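PDB 3VA7: KLLA0E08119p from Kluyveromyces lactis, which probably catalyses, as a biotin-dependent urea carboxylase, the ATP-driven carboxylation of urea to urea-1-carboxylate, the first step of the allophanate route of urea breakdown. Local coordinates for residues Lys56-Tyr61 against Ala74-Ala79; Thr33-Asn38 against Asn97-Thr102. All coordinates share one frame; numbering follows the deposited sequence.

Interaction 1: Lys56-Tyr61 against Ala74-Ala79; sequences KSVAVY and ADFSVA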
# COMPACT_ATOMS: atom_id res chain seq x y z
N LYS A 56 -25.67 28.48 -2.12
CA LYS A 56 -24.26 28.36 -1.89
C LYS A 56 -24.11 27.67 -0.56
O LYS A 56 -24.88 27.93 0.33
CB LYS A 56 -23.55 29.74 -1.97
CG LYS A 56 -23.10 30.07 -3.43
CD LYS A 56 -23.33 31.54 -3.81
CE LYS A 56 -22.43 32.56 -2.98
NZ LYS A 56 -22.79 34.07 -3.02
N SER A 57 -23.15 26.75 -0.46
CA SER A 57 -22.93 25.99 0.73
C SER A 57 -21.59 26.29 1.38
O SER A 57 -20.58 26.63 0.73
CB SER A 57 -23.01 24.50 0.44
OG SER A 57 -21.95 24.07 -0.38
N VAL A 58 -21.59 26.12 2.69
CA VAL A 58 -20.42 26.32 3.49
C VAL A 58 -20.11 25.10 4.35
O VAL A 58 -20.94 24.68 5.17
CB VAL A 58 -20.62 27.53 4.38
CG1 VAL A 58 -19.34 27.79 5.14
CG2 VAL A 58 -21.00 28.75 3.53
N ALA A 59 -18.91 24.56 4.15
CA ALA A 59 -18.35 23.50 4.97
C ALA A 59 -17.72 24.06 6.25
O ALA A 59 -17.31 25.22 6.26
CB ALA A 59 -17.29 22.71 4.19
N VAL A 60 -17.63 23.22 7.28
CA VAL A 60 -16.73 23.41 8.40
C VAL A 60 -15.99 22.10 8.70
O VAL A 60 -16.56 21.04 8.61
CB VAL A 60 -17.49 23.89 9.66
CG1 VAL A 60 -17.97 25.37 9.47
CG2 VAL A 60 -18.65 22.93 10.03
N TYR A 61 -14.72 22.17 9.06
CA TYR A 61 -13.99 20.95 9.31
C TYR A 61 -13.00 21.05 10.45
O TYR A 61 -12.38 22.09 10.67
CB TYR A 61 -13.25 20.52 8.06
CG TYR A 61 -12.38 21.60 7.46
CD1 TYR A 61 -10.99 21.58 7.65
CD2 TYR A 61 -12.93 22.65 6.70
CE1 TYR A 61 -10.19 22.55 7.10
CE2 TYR A 61 -12.12 23.62 6.16
CZ TYR A 61 -10.75 23.56 6.38
OH TYR A 61 -9.92 24.52 5.86
N ALA A 74 -18.15 21.66 -1.07
CA ALA A 74 -18.75 22.94 -0.70
C ALA A 74 -18.25 24.09 -1.56
O ALA A 74 -17.19 24.01 -2.17
CB ALA A 74 -18.51 23.24 0.74
N ASP A 75 -19.02 25.16 -1.63
CA ASP A 75 -18.56 26.36 -2.32
C ASP A 75 -17.55 27.11 -1.46
O ASP A 75 -16.61 27.69 -1.99
CB ASP A 75 -19.73 27.30 -2.62
CG ASP A 75 -20.83 26.63 -3.43
OD1 ASP A 75 -21.88 26.31 -2.83
OD2 ASP A 75 -20.62 26.40 -4.65
N PHE A 76 -17.73 27.11 -0.14
CA PHE A 76 -16.78 27.75 0.76
C PHE A 76 -16.55 26.83 1.97
O PHE A 76 -17.29 25.85 2.17
CB PHE A 76 -17.28 29.15 1.21
CG PHE A 76 -17.75 30.02 0.07
CD1 PHE A 76 -19.11 30.09 -0.25
CD2 PHE A 76 -16.85 30.77 -0.69
CE1 PHE A 76 -19.57 30.89 -1.32
CE2 PHE A 76 -17.29 31.57 -1.78
CZ PHE A 76 -18.65 31.63 -2.09
N SER A 77 -15.53 27.14 2.76
CA SER A 77 -15.20 26.31 3.91
C SER A 77 -14.41 27.08 4.98
O SER A 77 -13.75 28.05 4.70
CB SER A 77 -14.43 25.06 3.49
OG SER A 77 -13.39 25.37 2.59
N VAL A 78 -14.53 26.65 6.22
CA VAL A 78 -13.90 27.34 7.30
C VAL A 78 -13.29 26.24 8.11
O VAL A 78 -13.97 25.29 8.51
CB VAL A 78 -14.91 28.12 8.13
CG1 VAL A 78 -14.28 28.67 9.38
CG2 VAL A 78 -15.49 29.23 7.32
N ALA A 79 -11.98 26.34 8.24
CA ALA A 79 -11.24 25.50 9.15
C ALA A 79 -11.60 25.92 10.57
O ALA A 79 -11.50 27.09 10.93
CB ALA A 79 -9.74 25.68 8.90
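Tyr61 lies over Ala79 at the C-terminal end of two parallel strands. Its CB leaves strand 56-61 on the face that carries Ala59 and Ser77, and CG, set between the backbone N and the carbonyl carbon (chi1 53°), swings the ring across to strand 76-79. Tyr61 CD2 stands 3.4 Å from Val78 O; Tyr61 CE2 has Ser77 CB at the ring edge, 3.8 Å away. Ala79 CA sits over one face, 3.7 Å from the Tyr61 ring centroid, a CH-pi contact; CE1 and CZ both lie against Ala79 CA and CB, and the tip, OH, reaches Ala79 CB. Between the strands runs a parallel ladder: Ser57 O takes Phe76 N, Phe76 O takes Ala59 N, Ala59 O takes Val78 N and Val78 O takes Tyr61 N. With helix 69-73 this pair forms a beta-alpha-beta crossover in the biotin carboxylase N-terminal domain, where 76-79 is the edge strand of a five-stranded parallel sheet. Before that strand begins, Asp75 OD1 receives Ser57 N at 2.7 Å on its anti lone pair, nearly straight at 166°. Phe76, on the face of Val58 and Val60, has Lys56 CE at its ring edge, 3.7 Å from Phe76 CE1.

Interaction 2: Thr33-Asn38 against Asn97-Thr102; sequences TVLIAN and NAAKKT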
# COMPACT_ATOMS: atom_id res chain seq x y z
N THR A 33 -26.90 31.60 0.94
CA THR A 33 -25.81 30.76 1.36
C THR A 33 -26.24 30.08 2.68
O THR A 33 -26.91 30.71 3.50
CB THR A 33 -24.45 31.57 1.46
OG1 THR A 33 -24.52 32.50 2.51
CG2 THR A 33 -24.20 32.40 0.24
N VAL A 34 -25.90 28.79 2.86
CA VAL A 34 -26.29 27.98 4.03
C VAL A 34 -25.05 27.26 4.57
O VAL A 34 -24.33 26.66 3.82
CB VAL A 34 -27.38 26.89 3.64
CG1 VAL A 34 -27.51 25.84 4.72
CG2 VAL A 34 -28.74 27.47 3.37
N LEU A 35 -24.78 27.31 5.88
CA LEU A 35 -23.64 26.56 6.46
C LEU A 35 -24.07 25.21 7.04
O LEU A 35 -25.16 25.12 7.61
CB LEU A 35 -23.00 27.37 7.57
CG LEU A 35 -21.83 26.78 8.37
CD1 LEU A 35 -20.86 27.95 8.60
CD2 LEU A 35 -22.24 26.03 9.71
N ILE A 36 -23.23 24.17 6.89
CA ILE A 36 -23.56 22.85 7.44
C ILE A 36 -22.75 22.63 8.68
O ILE A 36 -21.52 22.45 8.59
CB ILE A 36 -23.13 21.65 6.55
CG1 ILE A 36 -23.28 21.89 5.04
CG2 ILE A 36 -23.72 20.34 7.06
CD1 ILE A 36 -24.46 22.47 4.60
N ALA A 37 -23.42 22.59 9.82
CA ALA A 37 -22.76 22.32 11.10
C ALA A 37 -22.52 20.82 11.26
O ALA A 37 -22.90 20.19 12.26
CB ALA A 37 -23.54 22.89 12.26
N ASN A 38 -21.85 20.25 10.27
CA ASN A 38 -21.61 18.81 10.30
C ASN A 38 -20.50 18.39 9.35
O ASN A 38 -19.93 19.26 8.62
CB ASN A 38 -22.90 18.04 10.00
CG ASN A 38 -23.05 16.83 10.87
OD1 ASN A 38 -22.21 15.92 10.83
ND2 ASN A 38 -24.13 16.79 11.65
N ASN A 97 -19.26 31.89 14.49
CA ASN A 97 -18.22 32.72 13.86
C ASN A 97 -17.99 32.28 12.39
O ASN A 97 -17.90 33.12 11.45
CB ASN A 97 -16.90 32.71 14.67
CG ASN A 97 -15.82 33.65 14.08
OD1 ASN A 97 -16.07 34.84 13.80
ND2 ASN A 97 -14.62 33.10 13.87
N ALA A 98 -17.95 30.95 12.19
CA ALA A 98 -17.87 30.43 10.83
C ALA A 98 -19.01 30.92 9.91
O ALA A 98 -18.73 31.28 8.76
CB ALA A 98 -17.75 28.96 10.84
N ALA A 99 -20.25 30.98 10.42
CA ALA A 99 -21.40 31.41 9.60
C ALA A 99 -21.39 32.91 9.39
O ALA A 99 -21.83 33.41 8.33
CB ALA A 99 -22.69 31.00 10.22
N LYS A 100 -20.90 33.61 10.42
CA LYS A 100 -20.69 35.06 10.35
C LYS A 100 -19.73 35.39 9.22
O LYS A 100 -20.09 36.08 8.27
CB LYS A 100 -20.11 35.56 11.68
CG LYS A 100 -21.13 35.85 12.74
CD LYS A 100 -22.29 36.63 12.15
CE LYS A 100 -23.30 36.94 13.22
NZ LYS A 100 -24.59 37.34 12.60
N LYS A 101 -18.52 34.84 9.34
CA LYS A 101 -17.37 35.01 8.46
C LYS A 101 -17.69 34.76 6.96
O LYS A 101 -17.07 35.38 6.06
CB LYS A 101 -16.30 34.06 8.99
CG LYS A 101 -14.91 34.07 8.37
CD LYS A 101 -14.04 32.98 9.07
CE LYS A 101 -12.51 33.22 8.93
NZ LYS A 101 -12.05 34.42 9.74
N THR A 102 -18.66 33.89 6.69
CA THR A 102 -19.00 33.50 5.30
C THR A 102 -20.31 34.10 4.84
O THR A 102 -20.77 33.81 3.73
CB THR A 102 -19.08 31.97 5.16
OG1 THR A 102 -19.92 31.42 6.20
CG2 THR A 102 -17.67 31.37 5.23
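Ala98 O is held twice by Thr102, just past the end of helix 92-101: the hydroxyl OG1 of Thr102 donates to Ala98 O at 2.8 Å, and Thr102 N adds a weak bond to the same oxygen. The hydroxyl comes in 18° out of the Ala98 carbonyl plane. Its chi1 of 50°, which sets OG1 between the backbone N and the carbonyl carbon, turns it back toward the last helical turn. Leu35 packs against this turn from strand 33-36; it supplies most of the strand's share, and CD1 makes its close contacts. The Leu35 chain runs out from the strand with CG trans to N (chi1 178°), which carries CD1 to the link between Ala98 and Ala99. Leu35 CD1 lies 3.6 Å from Ala99 N, with Ala98 CB at 4.0 Å from Leu35 CD1 and Ala99 CB at a similar distance, so the methyl rests on the peptide between Ala98 and Ala99, with the two CB methyls beside it. Thr102 OG1 borders it more loosely. Nearer the start of the strand, Thr33 OG1 faces Thr102 O at 4.2 Å, too far for a bond. The contact is modest, about 141 Å² buried in all, and rests on van der Waals packing. In the parallel sheet of this Rossmann-like domain, Val58 and Val60 of strand 56-61 extend the surface beneath the helix and the residue after it, touching Thr102 and Ala98 respectively, while Ile107 of strand 106-108 touches Leu35. Val34 and Ile36 point to the opposite face and meet helix 40-53, which leaves strand 33-36 between two helical layers.

How the interactions relate
From the N terminus the chain lays down strand 33-36, passes through helix 40-53 and returns as strand 56-61 beside it. Twelve residues, including helix 69-73, then lead to segment 74-79 and its strand, and interaction 1 closes that small loop. The chain next reaches helix 92-101, where interaction 2 brings it back to the first strand across 58 intervening residues. The smaller loop thus lies wholly within the larger one, and the two do not cross. They share one sheet: Val34 N and Ile36 N probably bond to Lys56 O and Val58 O. Interaction 1 adds the edge strand, whereas interaction 2 lays a helix on the sheet.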